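Local atomic coordinates of Avidin/streptavidin (Shewanella denitrificans, PDB entry 3SZH), a protein that probably binds biotin with high affinity, as a dimeric bacterial relative of avidin and streptavidin. Residues G103-S106 with P107-L111. Sequence-based numbering, arbitrary orientation.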
loop_
_atom_site.group_PDB
_atom_site.type_symbol
_atom_site.label_atom_id
_atom_site.label_comp_id
_atom_site.label_asym_id
_atom_site.label_seq_id
_atom_site.Cartn_x
_atom_site.Cartn_y
_atom_site.Cartn_z
ATOM N N GLY B 103 -8.679 2.288 -14.909
ATOM C CA GLY B 103 -9.271 1.726 -16.123
ATOM C C GLY B 103 -8.757 0.355 -16.493
ATOM O O GLY B 103 -9.147 -0.157 -17.552
ATOM N N SER B 104 -7.929 -0.262 -15.647
ATOM C CA SER B 104 -7.427 -1.600 -15.947
ATOM C C SER B 104 -8.552 -2.633 -15.979
ATOM O O SER B 104 -9.593 -2.458 -15.349
ATOM C CB SER B 104 -6.373 -2.031 -14.934
ATOM O OG SER B 104 -5.204 -1.226 -15.039
ATOM N N SER B 105 -8.324 -3.710 -16.723
ATOM C CA SER B 105 -9.319 -4.786 -16.829
ATOM C C SER B 105 -8.761 -6.159 -16.501
ATOM O O SER B 105 -9.534 -7.103 -16.336
ATOM C CB SER B 105 -9.967 -4.816 -18.217
ATOM O OG SER B 105 -8.968 -4.879 -19.203
ATOM N N SER B 106 -7.437 -6.264 -16.388
ATOM C CA SER B 106 -6.764 -7.536 -16.135
ATOM C C SER B 106 -5.629 -7.387 -15.115
ATOM O O SER B 106 -4.890 -6.410 -15.164
ATOM C CB SER B 106 -6.206 -8.106 -17.443
ATOM O OG SER B 106 -5.422 -9.253 -17.193
ATOM N N PRO B 107 -5.484 -8.369 -14.207
ATOM C CA PRO B 107 -4.342 -8.352 -13.281
ATOM C C PRO B 107 -2.993 -8.279 -13.994
ATOM O O PRO B 107 -2.029 -7.784 -13.413
ATOM C CB PRO B 107 -4.469 -9.680 -12.533
ATOM C CG PRO B 107 -5.879 -10.088 -12.699
ATOM C CD PRO B 107 -6.354 -9.533 -13.982
ATOM N N SER B 108 -2.915 -8.784 -15.228
ATOM C CA SER B 108 -1.680 -8.728 -16.010
ATOM C C SER B 108 -1.234 -7.293 -16.300
ATOM O O SER B 108 -0.070 -7.060 -16.644
ATOM C CB SER B 108 -1.844 -9.500 -17.329
ATOM O OG SER B 108 -2.822 -8.902 -18.165
ATOM N N GLN B 109 -2.154 -6.332 -16.164
ATOM C CA GLN B 109 -1.829 -4.925 -16.412
ATOM C C GLN B 109 -1.189 -4.226 -15.209
ATOM O O GLN B 109 -0.751 -3.089 -15.333
ATOM C CB GLN B 109 -3.075 -4.158 -16.855
ATOM C CG GLN B 109 -3.588 -4.555 -18.220
ATOM C CD GLN B 109 -4.917 -3.922 -18.491
ATOM O OE1 GLN B 109 -5.828 -4.055 -17.693
ATOM N NE2 GLN B 109 -5.031 -3.201 -19.604
ATOM N N ILE B 110 -1.144 -4.905 -14.064
ATOM C CA ILE B 110 -0.501 -4.349 -12.870
ATOM C C ILE B 110 1.001 -4.539 -13.022
ATOM O O ILE B 110 1.469 -5.659 -13.240
ATOM C CB ILE B 110 -1.064 -5.005 -11.598
ATOM C CG1 ILE B 110 -2.553 -4.668 -11.440
ATOM C CG2 ILE B 110 -0.276 -4.551 -10.383
ATOM C CD1 ILE B 110 -3.242 -5.452 -10.346
ATOM N N LEU B 111 1.726 -3.427 -13.058
ATOM C CA LEU B 111 3.164 -3.456 -13.276
ATOM C C LEU B 111 3.859 -3.721 -11.948
ATOM O O LEU B 111 3.393 -3.298 -10.888
ATOM C CB LEU B 111 3.644 -2.129 -13.870
ATOM C CG LEU B 111 3.019 -1.713 -15.212
ATOM C CD1 LEU B 111 3.631 -0.423 -15.727
ATOM C CD2 LEU B 111 3.144 -2.815 -16.261
HETATM O O HOH W 1 -8.218 -2.133 -19.692
HETATM O O HOH W 2 -2.751 -1.644 -13.966
#
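Gln109 reaches back across the turn to Ser105 and Ser106, and its side chain lies along the inner side of the bend. Its CB lies 3.4 Å from Ser106 O. CG stands beside the backbone N (chi1 -68°), and the chain then runs extended, carrying the amide back to the Ser104-Ser106 part of the same loop. CG still passes Ser106 O, more loosely than CB does. At the tip, OE1 takes two backbone N-H groups. Ser105 N comes 2.7 Å from Gln109 OE1 in the plane of the amide, on a nearly straight bond (166°). Ser106 N approaches Gln109 OE1 at 3.0 Å, tilted from that plane and more bent. One oxygen thus accepts from two successive peptide N-H groups, and the pair of bonds fixes how the amide is turned. OE1 also rests against CA and CB of Ser104. The other branch, NE2, makes a weak bond to a water that also binds Gly103 O and Ser105 OG.

Glutamine suits this place because it is long enough to span the loop and ends in a neutral acceptor. Gln109 N bonds to Ser106 O at 2.9 Å, closing the 3-10 turn. Pro107 begins that turn, where its ring fits the required phi and its missing N-H costs nothing. With chi1 at 173°, Ser106 OG swings away from its own N and lies beside the carbonyl carbon, where it meets Ser108 OG at 2.8 Å; either could be the donor. Ser104 OG bonds Val101 O, and a second water donates to Ser104 OG and, more weakly, to Gln109 O.

Beside the second subunit, whose Thr59 binds Gly103 N, a loop holding a short 3-10 turn, tied by a glutamine side chain, joins strands 92-101 and 111-119, the last hairpin of the avidin-family antiparallel eight-stranded beta barrel.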